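Local structure of techylectin-5A (Tachypleus tridentatus, 1JC9) at residues A[65-68]-A[72-75]; A[82-87]-A[142-147]; A[90-95]-A[128-133]; A[110-115]-A[192-197]; A[158-163]-A[257-262]. The protein recognises acetyl group-containing substances on cell surfaces and agglutinates erythrocytes and bacteria as a calcium-containing lectin of horseshoe crab innate immunity. All blocks are in the same frame, centred on the assembly; numbering follows the deposited sequence.

Contact 1. Residues A[65-68]-A[72-75]; sequences IWPK and TVGT
Trp66 and Thr75 lie side by side, and the tightest part of the contact is the methyl group of one resting on the indole of the other. Thr75 CG2 sits 3.4 Å from the centroid of the five-membered ring of Trp66, only 16° off the ring normal, a CH-pi interaction over the face. The threonine torsion explains the choice of branch: with chi1 at 56°, OG1 lies between the backbone N and the carbonyl carbon, while CG2 is turned to the ring. The hydroxyl is bonded to Arg64 NE instead. Thr75 CB also approaches Ile65 O, at 3.3 Å.

Away from this spot the packing is looser. Pro67 CG comes 3.7 Å from Gly74 O and 4.0 Å from Val73 CG2; here the buried proline ring lies against two residues that are partly exposed. Gly74 suits its place because it leaves helix 70-73 with positive phi (86°), where a side chain would press on the preceding carbonyl. The side chains of Ile65 and Pro67 pack on Leu133 of helix 127-136, and Ile65 pairs through its backbone with Leu76, so the segments stand at the ends of neighbouring antiparallel strands 61-65 and 76-81.

With no polar bond joining the two segments, the connection between these strands is fitted together by CH-pi and van der Waals contact, while the Thr75 hydroxyl is satisfied by Arg64.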
# COMPACT_ATOMS: atom_id res chain seq x y z
N ILE A 65 -2.08 -15.46 10.34
CA ILE A 65 -2.15 -14.64 11.54
C ILE A 65 -3.58 -14.54 12.06
O ILE A 65 -4.54 -14.79 11.32
CB ILE A 65 -1.62 -13.21 11.30
CG1 ILE A 65 -2.42 -12.53 10.18
CG2 ILE A 65 -0.15 -13.26 10.95
CD1 ILE A 65 -2.20 -11.02 10.11
N TRP A 66 -3.71 -14.17 13.33
CA TRP A 66 -5.00 -14.01 13.99
C TRP A 66 -5.18 -12.55 14.39
O TRP A 66 -4.87 -12.17 15.53
CB TRP A 66 -5.07 -14.88 15.25
CG TRP A 66 -5.51 -16.29 15.02
CD1 TRP A 66 -6.76 -16.80 15.23
CD2 TRP A 66 -4.70 -17.38 14.55
NE1 TRP A 66 -6.78 -18.14 14.93
CE2 TRP A 66 -5.53 -18.52 14.51
CE3 TRP A 66 -3.36 -17.50 14.17
CZ2 TRP A 66 -5.06 -19.77 14.09
CZ3 TRP A 66 -2.90 -18.74 13.75
CH2 TRP A 66 -3.75 -19.86 13.72
N PRO A 67 -5.66 -11.69 13.48
CA PRO A 67 -5.82 -10.31 13.92
C PRO A 67 -6.85 -10.28 15.06
O PRO A 67 -7.67 -11.20 15.18
CB PRO A 67 -6.29 -9.60 12.66
CG PRO A 67 -6.99 -10.67 11.90
CD PRO A 67 -6.10 -11.87 12.09
N LYS A 68 -6.81 -9.24 15.88
CA LYS A 68 -7.76 -9.16 16.98
C LYS A 68 -9.21 -9.18 16.50
O LYS A 68 -10.09 -9.60 17.23
CB LYS A 68 -7.49 -7.92 17.83
CG LYS A 68 -6.18 -8.01 18.58
CD LYS A 68 -6.01 -6.90 19.60
CE LYS A 68 -4.72 -7.08 20.38
NZ LYS A 68 -4.53 -6.02 21.41
N THR A 72 -14.53 -11.24 12.59
CA THR A 72 -15.21 -10.69 11.43
C THR A 72 -14.46 -10.94 10.12
O THR A 72 -15.02 -11.53 9.19
CB THR A 72 -15.46 -9.17 11.59
OG1 THR A 72 -14.22 -8.48 11.66
CG2 THR A 72 -16.25 -8.91 12.86
N VAL A 73 -13.20 -10.51 10.03
CA VAL A 73 -12.44 -10.73 8.80
C VAL A 73 -11.84 -12.13 8.71
O VAL A 73 -11.49 -12.59 7.62
CB VAL A 73 -11.27 -9.71 8.62
CG1 VAL A 73 -11.83 -8.32 8.43
CG2 VAL A 73 -10.33 -9.76 9.82
N GLY A 74 -11.73 -12.81 9.85
CA GLY A 74 -11.17 -14.16 9.87
C GLY A 74 -9.66 -14.14 9.97
O GLY A 74 -9.04 -13.07 10.04
N THR A 75 -9.04 -15.32 10.00
CA THR A 75 -7.59 -15.38 10.06
C THR A 75 -7.14 -15.09 8.63
O THR A 75 -7.92 -15.24 7.69
CB THR A 75 -7.10 -16.77 10.51
OG1 THR A 75 -7.63 -17.78 9.65
CG2 THR A 75 -7.53 -17.04 11.94

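Contact 2. Residues A[82-87]-A[142-147]; sequences METDGG and RFDLKD
Arg142 reaches Thr84 because its CG is anti to the backbone N (chi1 172°) and its chain then runs extended to NE, carrying the guanidinium off the strand; Thr84 (chi1 -54°) has OG1 beside the backbone N and CG2 anti to it, which brings the methyl in from the opposite direction. The methyl lies over one face of the guanidinium, 3.4 Å above the plane and displaced toward its rim, with Thr84 CG2 at 3.5 Å from both Arg142 NE and CZ. A small branched residue suits this place: its methyl covers the flat cation while OG1 bonds to Asp81.

The same guanidinium is held side-on by Asp144, two residues along the strand. Arg142 NE and NH2 both donate to Asp144 OD1, each at 2.9 Å, with NH2 meeting its syn lone pair. The double grip on one oxygen fixes the rotation of the guanidinium, and Asp144 OD2 is also salt-bridged to Lys258. At the outer end a water accepts from Arg142 NH1 at 3.0 Å and donates to Asp85 OD2 at 2.6 Å. Asp85 OD2 has a direct ionic partner in Arg260, and the opposite charges nearby probably favour the ionised forms.

Segment 82-87 belongs to the loop joining strands 76-81 and 89-95, and the contact lies at the surface. Strand 139-146 runs between strands 152-162 and 250-261 in the antiparallel sheet, and Arg142 leaves it beside Tyr154 and Ile156 of the former.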
# COMPACT_ATOMS: atom_id res chain seq x y z
N MET A 82 10.83 -10.31 6.82
CA MET A 82 11.62 -10.43 8.04
C MET A 82 13.06 -9.95 7.87
O MET A 82 13.89 -10.15 8.76
CB MET A 82 11.63 -11.89 8.52
CG MET A 82 10.24 -12.47 8.74
SD MET A 82 9.30 -11.47 9.89
CE MET A 82 8.53 -12.75 10.89
N GLU A 83 13.35 -9.31 6.75
CA GLU A 83 14.71 -8.85 6.49
C GLU A 83 14.94 -7.35 6.62
O GLU A 83 15.92 -6.92 7.22
CB GLU A 83 15.13 -9.33 5.10
CG GLU A 83 15.32 -10.84 5.03
CD GLU A 83 15.24 -11.37 3.61
OE1 GLU A 83 15.93 -10.82 2.73
OE2 GLU A 83 14.48 -12.34 3.38
N THR A 84 14.04 -6.55 6.07
CA THR A 84 14.20 -5.10 6.11
C THR A 84 14.25 -4.51 7.52
O THR A 84 13.34 -4.69 8.32
CB THR A 84 13.07 -4.41 5.34
OG1 THR A 84 13.00 -4.95 4.02
CG2 THR A 84 13.31 -2.92 5.27
N ASP A 85 15.34 -3.80 7.81
CA ASP A 85 15.53 -3.14 9.09
C ASP A 85 15.03 -3.90 10.32
O ASP A 85 14.28 -3.37 11.14
CB ASP A 85 14.89 -1.74 9.02
CG ASP A 85 15.08 -0.94 10.28
OD1 ASP A 85 16.14 -1.07 10.94
OD2 ASP A 85 14.18 -0.14 10.62
N GLY A 86 15.44 -5.16 10.45
CA GLY A 86 15.03 -5.94 11.61
C GLY A 86 13.87 -6.89 11.40
O GLY A 86 13.66 -7.79 12.21
N GLY A 87 13.11 -6.69 10.33
CA GLY A 87 11.99 -7.56 10.05
C GLY A 87 10.73 -7.24 10.84
O GLY A 87 10.62 -6.19 11.47
N ARG A 142 5.78 1.68 5.94
CA ARG A 142 7.02 1.91 5.23
C ARG A 142 6.84 1.63 3.74
O ARG A 142 6.22 0.63 3.36
CB ARG A 142 8.13 1.00 5.79
CG ARG A 142 9.42 1.05 4.98
CD ARG A 142 10.56 0.25 5.62
NE ARG A 142 11.68 0.14 4.69
CZ ARG A 142 12.91 0.58 4.92
NH1 ARG A 142 13.21 1.16 6.07
NH2 ARG A 142 13.85 0.45 3.99
N PHE A 143 7.35 2.53 2.90
CA PHE A 143 7.28 2.37 1.46
C PHE A 143 8.69 2.03 0.97
O PHE A 143 9.63 2.76 1.24
CB PHE A 143 6.85 3.66 0.75
CG PHE A 143 5.41 4.05 0.97
CD1 PHE A 143 5.04 4.79 2.10
CD2 PHE A 143 4.43 3.70 0.04
CE1 PHE A 143 3.72 5.18 2.29
CE2 PHE A 143 3.11 4.09 0.23
CZ PHE A 143 2.75 4.83 1.35
N ASP A 144 8.84 0.91 0.26
CA ASP A 144 10.13 0.53 -0.29
C ASP A 144 10.00 0.66 -1.80
O ASP A 144 9.19 -0.02 -2.42
CB ASP A 144 10.51 -0.89 0.11
CG ASP A 144 11.08 -0.96 1.52
OD1 ASP A 144 11.98 -0.15 1.83
OD2 ASP A 144 10.63 -1.81 2.32
N LEU A 145 10.81 1.54 -2.38
CA LEU A 145 10.77 1.80 -3.82
C LEU A 145 12.10 1.49 -4.51
O LEU A 145 13.17 1.70 -3.94
CB LEU A 145 10.43 3.28 -4.05
CG LEU A 145 9.40 3.89 -3.09
CD1 LEU A 145 9.43 5.40 -3.20
CD2 LEU A 145 8.01 3.35 -3.41
N LYS A 146 12.01 1.00 -5.74
CA LYS A 146 13.21 0.66 -6.51
C LYS A 146 12.99 1.02 -7.98
O LYS A 146 11.91 0.78 -8.52
CB LYS A 146 13.50 -0.84 -6.38
CG LYS A 146 14.71 -1.30 -7.17
CD LYS A 146 14.85 -2.82 -7.17
CE LYS A 146 15.11 -3.37 -5.78
NZ LYS A 146 15.26 -4.85 -5.79
N ASP A 147 14.00 1.61 -8.62
CA ASP A 147 13.87 1.96 -10.03
C ASP A 147 14.53 0.90 -10.92
O ASP A 147 15.00 -0.12 -10.41
CB ASP A 147 14.46 3.35 -10.33
CG ASP A 147 15.97 3.41 -10.13
OD1 ASP A 147 16.65 2.37 -10.25
OD2 ASP A 147 16.48 4.52 -9.88
O HOH W 1 12.52 1.02 8.95

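Contact 3. Residues A[90-95]-A[128-133]; sequences TVIQRR and DRIFAL
Ile92 and Ile130 meet through their end methyls, the two CD1 atoms lying 4.2 Å apart. Both side chains are stretched at chi2 (175° in each), which carries CD1 to the far end of the branch and lets strand and helix touch although their backbones stay well apart. Thr90 CG2 and Leu133 CD1, at 4.3 Å, make a second, looser apolar contact about one helical turn further on.

Polar groups serve the framework rather than the interface. In the helix, Leu133 N donates to Arg129 O at 3.0 Å. Thr90 turns its methyl to the helix, and its buried OG1 is satisfied by Cys49 N. Ile92 and Gln93 both face Met257 of the adjoining strand 250-261, a classic beta bulge.

Branched aliphatic residues suit such a seam in this fibrinogen-like domain, filling buried space without needing a polar partner. Between these two segments the contact is wholly apolar, and it probably depends on shape fit and burial from water rather than on directed bonds.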
# COMPACT_ATOMS: atom_id res chain seq x y z
N THR A 90 4.53 -6.49 8.03
CA THR A 90 3.42 -7.19 7.39
C THR A 90 3.22 -6.45 6.08
O THR A 90 2.92 -5.26 6.09
CB THR A 90 2.13 -7.12 8.23
OG1 THR A 90 2.37 -7.69 9.52
CG2 THR A 90 1.00 -7.87 7.55
N VAL A 91 3.39 -7.14 4.96
CA VAL A 91 3.25 -6.49 3.67
C VAL A 91 1.78 -6.39 3.28
O VAL A 91 1.05 -7.37 3.37
CB VAL A 91 4.04 -7.26 2.58
CG1 VAL A 91 3.94 -6.54 1.25
CG2 VAL A 91 5.50 -7.39 3.00
N ILE A 92 1.36 -5.20 2.86
CA ILE A 92 -0.04 -5.00 2.48
C ILE A 92 -0.22 -4.72 0.99
O ILE A 92 -1.35 -4.71 0.50
CB ILE A 92 -0.70 -3.86 3.29
CG1 ILE A 92 -0.04 -2.52 2.97
CG2 ILE A 92 -0.60 -4.15 4.79
CD1 ILE A 92 -0.72 -1.32 3.64
N GLN A 93 0.88 -4.48 0.27
CA GLN A 93 0.81 -4.21 -1.16
C GLN A 93 2.16 -4.44 -1.82
O GLN A 93 3.20 -4.21 -1.21
CB GLN A 93 0.38 -2.76 -1.43
CG GLN A 93 0.17 -2.43 -2.93
CD GLN A 93 1.37 -1.74 -3.58
OE1 GLN A 93 2.51 -1.92 -3.17
NE2 GLN A 93 1.10 -0.96 -4.63
N ARG A 94 2.15 -4.90 -3.07
CA ARG A 94 3.38 -5.12 -3.82
C ARG A 94 3.13 -5.05 -5.32
O ARG A 94 2.12 -5.54 -5.82
CB ARG A 94 4.01 -6.47 -3.49
CG ARG A 94 5.33 -6.69 -4.24
CD ARG A 94 5.92 -8.09 -4.05
NE ARG A 94 6.32 -8.37 -2.67
CZ ARG A 94 5.77 -9.32 -1.91
NH1 ARG A 94 4.80 -10.08 -2.40
NH2 ARG A 94 6.19 -9.51 -0.67
N ARG A 95 4.06 -4.42 -6.04
CA ARG A 95 4.01 -4.31 -7.49
C ARG A 95 5.34 -4.86 -7.99
O ARG A 95 6.39 -4.62 -7.39
CB ARG A 95 3.86 -2.85 -7.95
CG ARG A 95 2.61 -2.14 -7.47
CD ARG A 95 1.33 -2.92 -7.79
NE ARG A 95 1.07 -3.06 -9.22
CZ ARG A 95 0.55 -2.11 -10.00
NH1 ARG A 95 0.24 -0.91 -9.49
NH2 ARG A 95 0.31 -2.36 -11.28
N ASP A 128 -10.76 -3.85 4.01
CA ASP A 128 -11.35 -4.30 5.27
C ASP A 128 -10.26 -4.94 6.13
O ASP A 128 -10.27 -4.81 7.35
CB ASP A 128 -12.47 -5.32 5.03
CG ASP A 128 -13.75 -4.68 4.53
OD1 ASP A 128 -13.95 -3.47 4.75
OD2 ASP A 128 -14.57 -5.41 3.94
N ARG A 129 -9.31 -5.61 5.48
CA ARG A 129 -8.22 -6.25 6.22
C ARG A 129 -7.22 -5.21 6.71
O ARG A 129 -6.69 -5.33 7.81
CB ARG A 129 -7.51 -7.27 5.34
CG ARG A 129 -8.30 -8.55 5.13
CD ARG A 129 -7.73 -9.29 3.95
NE ARG A 129 -8.35 -10.59 3.72
CZ ARG A 129 -8.11 -11.33 2.64
NH1 ARG A 129 -7.27 -10.89 1.70
NH2 ARG A 129 -8.70 -12.50 2.49
N ILE A 130 -6.97 -4.19 5.90
CA ILE A 130 -6.04 -3.14 6.29
C ILE A 130 -6.64 -2.35 7.45
O ILE A 130 -5.93 -1.95 8.38
CB ILE A 130 -5.73 -2.21 5.09
CG1 ILE A 130 -4.99 -3.02 4.01
CG2 ILE A 130 -4.91 -1.02 5.54
CD1 ILE A 130 -4.73 -2.26 2.72
N PHE A 131 -7.95 -2.13 7.40
CA PHE A 131 -8.64 -1.43 8.49
C PHE A 131 -8.48 -2.25 9.77
O PHE A 131 -8.11 -1.72 10.82
CB PHE A 131 -10.14 -1.29 8.17
CG PHE A 131 -10.99 -1.05 9.39
CD1 PHE A 131 -11.04 0.21 9.99
CD2 PHE A 131 -11.71 -2.09 9.96
CE1 PHE A 131 -11.79 0.43 11.14
CE2 PHE A 131 -12.47 -1.89 11.11
CZ PHE A 131 -12.51 -0.63 11.71
N ALA A 132 -8.74 -3.55 9.68
CA ALA A 132 -8.65 -4.45 10.82
C ALA A 132 -7.25 -4.46 11.45
O ALA A 132 -7.12 -4.41 12.67
CB ALA A 132 -9.04 -5.87 10.42
N LEU A 133 -6.22 -4.54 10.62
CA LEU A 133 -4.86 -4.56 11.14
C LEU A 133 -4.40 -3.21 11.71
O LEU A 133 -3.89 -3.17 12.83
CB LEU A 133 -3.88 -5.01 10.04
CG LEU A 133 -4.03 -6.45 9.53
CD1 LEU A 133 -3.08 -6.67 8.36
CD2 LEU A 133 -3.73 -7.44 10.64

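Contact 4. Residues A[110-115]-A[192-197]; sequences KNYKLG and FSTIDK
Tyr112 and Phe192 form the aromatic part of this contact, their side chains crossing at about a right angle. Phe192 CG is anti to the backbone N (chi1 -165°), which sends the ring toward the helix. The ring planes are inclined at 55° with centroids 5.5 Å apart, an oblique pair in which Tyr112 CD1 comes to the edge of the phenylalanine, 3.6 Å from Phe192 CZ. Tyr112 also has an aliphatic neighbour: Thr194 CG2 lies 3.9 Å from Tyr112 CD2.

The polar interactions centre on Asp196. Thr194 OG1 donates to Asp196 OD1 at 2.8 Å. Both residues belong to the type I turn from Thr194 to Lys197, in which Lys197 N bonds to Thr194 O at 2.9 Å. Asp196 OD1 also accepts from Trp109 N, and a water links Asp196 OD2 (2.7 Å) to Lys110 N (3.1 Å). A carboxylate suits the start of helix 109-114, where the helix dipole would probably favour its negative charge.

Buried Tyr112 OH bonds to Phe105 O, while its ring makes edge-to-face pairs with Phe116 and Trp124. The contact joins helix 109-114 to the loop leading into the calcium site at Asp198, beside the start of helix 127-136, where Asn127 touches both Tyr112 and Phe192.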
# COMPACT_ATOMS: atom_id res chain seq x y z
N LYS A 110 -15.31 -3.12 -5.01
CA LYS A 110 -15.43 -4.44 -4.40
C LYS A 110 -14.10 -5.18 -4.31
O LYS A 110 -13.80 -5.82 -3.30
CB LYS A 110 -16.43 -5.30 -5.17
CG LYS A 110 -16.61 -6.70 -4.57
CD LYS A 110 -17.64 -7.53 -5.31
CE LYS A 110 -17.81 -8.89 -4.65
NZ LYS A 110 -18.84 -9.72 -5.32
N ASN A 111 -13.30 -5.11 -5.37
CA ASN A 111 -12.01 -5.78 -5.38
C ASN A 111 -11.03 -5.17 -4.38
O ASN A 111 -10.29 -5.89 -3.71
CB ASN A 111 -11.42 -5.73 -6.79
CG ASN A 111 -12.19 -6.60 -7.77
OD1 ASN A 111 -12.20 -7.83 -7.65
ND2 ASN A 111 -12.84 -5.97 -8.73
N TYR A 112 -11.04 -3.84 -4.28
CA TYR A 112 -10.15 -3.17 -3.35
C TYR A 112 -10.61 -3.40 -1.91
O TYR A 112 -9.80 -3.38 -0.98
CB TYR A 112 -10.07 -1.68 -3.68
CG TYR A 112 -8.96 -1.38 -4.65
CD1 TYR A 112 -7.64 -1.32 -4.21
CD2 TYR A 112 -9.21 -1.22 -6.01
CE1 TYR A 112 -6.58 -1.12 -5.11
CE2 TYR A 112 -8.16 -1.01 -6.92
CZ TYR A 112 -6.85 -0.97 -6.46
OH TYR A 112 -5.81 -0.79 -7.34
N LYS A 113 -11.90 -3.61 -1.74
CA LYS A 113 -12.48 -3.86 -0.43
C LYS A 113 -12.06 -5.23 0.09
O LYS A 113 -11.64 -5.38 1.25
CB LYS A 113 -14.01 -3.78 -0.51
CG LYS A 113 -14.76 -4.39 0.68
CD LYS A 113 -16.25 -4.39 0.42
CE LYS A 113 -17.02 -5.17 1.48
NZ LYS A 113 -16.96 -4.52 2.81
N LEU A 114 -12.15 -6.24 -0.77
CA LEU A 114 -11.82 -7.61 -0.40
C LEU A 114 -10.36 -8.01 -0.62
O LEU A 114 -9.87 -8.95 0.02
CB LEU A 114 -12.72 -8.59 -1.16
CG LEU A 114 -14.23 -8.48 -0.88
CD1 LEU A 114 -14.99 -9.41 -1.81
CD2 LEU A 114 -14.51 -8.80 0.58
N GLY A 115 -9.67 -7.31 -1.51
CA GLY A 115 -8.28 -7.64 -1.79
C GLY A 115 -8.18 -8.54 -3.01
O GLY A 115 -9.15 -9.21 -3.37
N PHE A 192 -10.97 7.00 0.01
CA PHE A 192 -10.40 6.10 -0.97
C PHE A 192 -11.31 6.20 -2.19
O PHE A 192 -12.52 6.31 -2.04
CB PHE A 192 -10.42 4.66 -0.44
CG PHE A 192 -9.55 3.72 -1.21
CD1 PHE A 192 -8.17 3.69 -0.98
CD2 PHE A 192 -10.09 2.85 -2.15
CE1 PHE A 192 -7.35 2.81 -1.67
CE2 PHE A 192 -9.28 1.97 -2.86
CZ PHE A 192 -7.90 1.94 -2.62
N SER A 193 -10.73 6.19 -3.39
CA SER A 193 -11.53 6.26 -4.61
C SER A 193 -11.14 5.13 -5.57
O SER A 193 -10.01 4.64 -5.55
CB SER A 193 -11.34 7.59 -5.34
OG SER A 193 -11.90 8.68 -4.62
N THR A 194 -12.10 4.72 -6.40
CA THR A 194 -11.87 3.67 -7.39
C THR A 194 -12.56 4.09 -8.68
O THR A 194 -13.32 5.05 -8.70
CB THR A 194 -12.43 2.31 -6.92
OG1 THR A 194 -13.81 2.47 -6.55
CG2 THR A 194 -11.63 1.78 -5.73
N ILE A 195 -12.29 3.36 -9.76
CA ILE A 195 -12.89 3.68 -11.05
C ILE A 195 -14.40 3.81 -11.02
O ILE A 195 -14.97 4.57 -11.81
CB ILE A 195 -12.50 2.63 -12.11
CG1 ILE A 195 -12.93 1.24 -11.65
CG2 ILE A 195 -11.00 2.67 -12.34
CD1 ILE A 195 -12.54 0.14 -12.62
N ASP A 196 -15.06 3.09 -10.12
CA ASP A 196 -16.51 3.14 -10.03
C ASP A 196 -17.05 4.00 -8.88
O ASP A 196 -18.26 4.09 -8.69
CB ASP A 196 -17.08 1.72 -9.94
CG ASP A 196 -16.64 0.98 -8.69
OD1 ASP A 196 -15.47 1.12 -8.28
OD2 ASP A 196 -17.46 0.23 -8.12
N LYS A 197 -16.16 4.63 -8.12
CA LYS A 197 -16.60 5.47 -7.02
C LYS A 197 -15.68 6.66 -6.77
O LYS A 197 -14.61 6.53 -6.19
CB LYS A 197 -16.73 4.64 -5.73
CG LYS A 197 -17.84 3.61 -5.81
CD LYS A 197 -18.13 2.98 -4.47
CE LYS A 197 -19.30 2.01 -4.56
NZ LYS A 197 -19.57 1.34 -3.25
O HOH W 2 -17.47 -2.28 -7.04

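Contact 5. Residues A[158-163]-A[257-262]; sequences QDFWIE and MKIRPV
Lys258 NZ is salt-bridged to Asp81 and Glu256, among others, on the side of the strand opposite the next residue, Ile259, whose side chain reaches Phe160. Strands 152-162 and 250-261 belong to the antiparallel sheet of the fibrinogen C-terminal domain, with strand 139-146 paired to both. After a corner at Gln158 and Asp159, residues 160-162 face segment 257-262 across the curled sheet; Tyr139 is bonded to the Phe160 backbone and touches Ile259.

Phe160 and Ile259 cross at about a right angle. The phenylalanine CG is anti to the backbone N (chi1 166°), which sends the ring toward segment 257-262, and the isoleucine meets it with its gamma methyl: Ile259 CG2 lies 3.6 Å from Phe160 CD2 and 3.7 Å from Phe160 CE2. That approach is oblique to the ring. In Ile259 (chi1 55°) the longer branch, CG1, takes the crowded position between backbone N and carbonyl carbon, and CG2 is the branch given to Phe160. A large apolar pair suits this buried site, with Ile141 of strand 139-146 and Thr134 of helix 127-136 also against the phenylalanine.

Toward the surface the contact thins to one touch between partly exposed residues. The side chain of Gln158 crosses that of Val262, just beyond strand 250-261, at about a right angle, and its carbonyl oxygen OE1 lies 4.0 Å from Val262 CG1.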
# COMPACT_ATOMS: atom_id res chain seq x y z
N GLN A 158 4.58 7.65 10.42
CA GLN A 158 4.08 7.13 11.69
C GLN A 158 2.57 7.25 11.76
O GLN A 158 1.94 7.93 10.94
CB GLN A 158 4.68 7.91 12.86
CG GLN A 158 6.15 7.66 13.09
CD GLN A 158 6.60 8.16 14.45
OE1 GLN A 158 6.24 7.59 15.48
NE2 GLN A 158 7.39 9.23 14.46
N ASP A 159 1.99 6.57 12.74
CA ASP A 159 0.55 6.61 12.98
C ASP A 159 -0.28 6.43 11.72
O ASP A 159 -1.07 7.30 11.36
CB ASP A 159 0.19 7.94 13.66
CG ASP A 159 1.10 8.27 14.83
OD1 ASP A 159 1.47 7.34 15.57
OD2 ASP A 159 1.44 9.46 15.01
N PHE A 160 -0.09 5.29 11.06
CA PHE A 160 -0.82 4.97 9.84
C PHE A 160 -2.06 4.13 10.14
O PHE A 160 -1.97 3.11 10.83
CB PHE A 160 0.08 4.20 8.88
CG PHE A 160 -0.66 3.54 7.75
CD1 PHE A 160 -1.31 4.30 6.78
CD2 PHE A 160 -0.72 2.15 7.66
CE1 PHE A 160 -2.01 3.69 5.75
CE2 PHE A 160 -1.42 1.53 6.62
CZ PHE A 160 -2.07 2.31 5.66
N TRP A 161 -3.20 4.57 9.64
CA TRP A 161 -4.45 3.82 9.80
C TRP A 161 -5.53 4.40 8.90
O TRP A 161 -5.43 5.54 8.45
CB TRP A 161 -4.92 3.82 11.26
CG TRP A 161 -5.07 5.17 11.93
CD1 TRP A 161 -4.06 6.01 12.33
CD2 TRP A 161 -6.30 5.81 12.32
NE1 TRP A 161 -4.59 7.12 12.96
CE2 TRP A 161 -5.95 7.02 12.96
CE3 TRP A 161 -7.65 5.46 12.20
CZ2 TRP A 161 -6.92 7.90 13.48
CZ3 TRP A 161 -8.61 6.34 12.71
CH2 TRP A 161 -8.24 7.54 13.34
N ILE A 162 -6.54 3.59 8.60
CA ILE A 162 -7.65 4.05 7.78
C ILE A 162 -8.92 3.72 8.55
O ILE A 162 -8.90 2.86 9.44
CB ILE A 162 -7.68 3.38 6.37
CG1 ILE A 162 -7.92 1.87 6.48
CG2 ILE A 162 -6.36 3.65 5.62
CD1 ILE A 162 -6.81 1.13 7.17
N GLU A 163 -10.01 4.42 8.25
CA GLU A 163 -11.28 4.18 8.91
C GLU A 163 -11.99 3.08 8.15
O GLU A 163 -11.48 2.63 7.12
CB GLU A 163 -12.09 5.48 8.95
CG GLU A 163 -11.41 6.55 9.81
CD GLU A 163 -12.15 7.87 9.86
OE1 GLU A 163 -13.39 7.86 10.05
OE2 GLU A 163 -11.49 8.93 9.73
N MET A 257 4.42 -1.80 0.17
CA MET A 257 3.89 -1.03 1.28
C MET A 257 3.79 -2.06 2.40
O MET A 257 3.26 -3.15 2.20
CB MET A 257 2.51 -0.46 0.92
CG MET A 257 2.57 0.60 -0.18
SD MET A 257 0.96 1.01 -0.88
CE MET A 257 0.15 1.74 0.55
N LYS A 258 4.34 -1.74 3.57
CA LYS A 258 4.34 -2.67 4.68
C LYS A 258 4.22 -1.95 6.02
O LYS A 258 4.68 -0.81 6.16
CB LYS A 258 5.63 -3.50 4.65
CG LYS A 258 6.89 -2.64 4.68
CD LYS A 258 8.15 -3.41 4.29
CE LYS A 258 8.16 -3.71 2.81
NZ LYS A 258 9.45 -4.32 2.37
N ILE A 259 3.60 -2.61 7.00
CA ILE A 259 3.41 -2.01 8.31
C ILE A 259 4.07 -2.79 9.45
O ILE A 259 4.29 -3.99 9.35
CB ILE A 259 1.89 -1.79 8.59
CG1 ILE A 259 1.10 -3.09 8.43
CG2 ILE A 259 1.32 -0.80 7.59
CD1 ILE A 259 1.31 -4.09 9.53
N ARG A 260 4.40 -2.07 10.52
CA ARG A 260 5.04 -2.66 11.70
C ARG A 260 4.65 -1.79 12.89
O ARG A 260 4.55 -0.57 12.77
CB ARG A 260 6.56 -2.67 11.55
CG ARG A 260 7.31 -3.37 12.68
CD ARG A 260 8.78 -3.58 12.34
NE ARG A 260 9.58 -2.37 12.44
CZ ARG A 260 10.88 -2.31 12.16
NH1 ARG A 260 11.52 -3.41 11.77
NH2 ARG A 260 11.54 -1.17 12.28
N PRO A 261 4.41 -2.40 14.06
CA PRO A 261 4.03 -1.60 15.23
C PRO A 261 5.07 -0.54 15.57
O PRO A 261 6.27 -0.77 15.46
CB PRO A 261 3.89 -2.65 16.34
CG PRO A 261 3.51 -3.89 15.59
CD PRO A 261 4.44 -3.84 14.39
N VAL A 262 4.59 0.63 15.99
CA VAL A 262 5.48 1.72 16.37
C VAL A 262 6.35 1.30 17.55
O VAL A 262 7.52 1.66 17.63
CB VAL A 262 4.67 2.98 16.76
CG1 VAL A 262 5.61 4.06 17.28
CG2 VAL A 262 3.89 3.50 15.57

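Overall arrangement
Along the chain contact 1 comes first; contact 3 is nested inside the loop closed by contact 2, contact 4 crosses both, and contact 5 follows contacts 1 to 3 but crosses contact 4. Contacts 2, 3 and 5 share the antiparallel sheet, where strand 250-261 runs between strands 89-95 and 139-146; the centres of contacts 3 and 5 are about 9 Å apart. Helix 127-136 relates this core to contact 1, whose Pro67 packs on Leu133, and to contact 4 through the Asp128–Lys113 salt bridge. Contacts 2 and 4, about 26 Å apart between centres, lie on opposite sides of the chain's centre. All five lie in one fibrinogen C-terminal domain, contact 4 next to the calcium ligand Asp198.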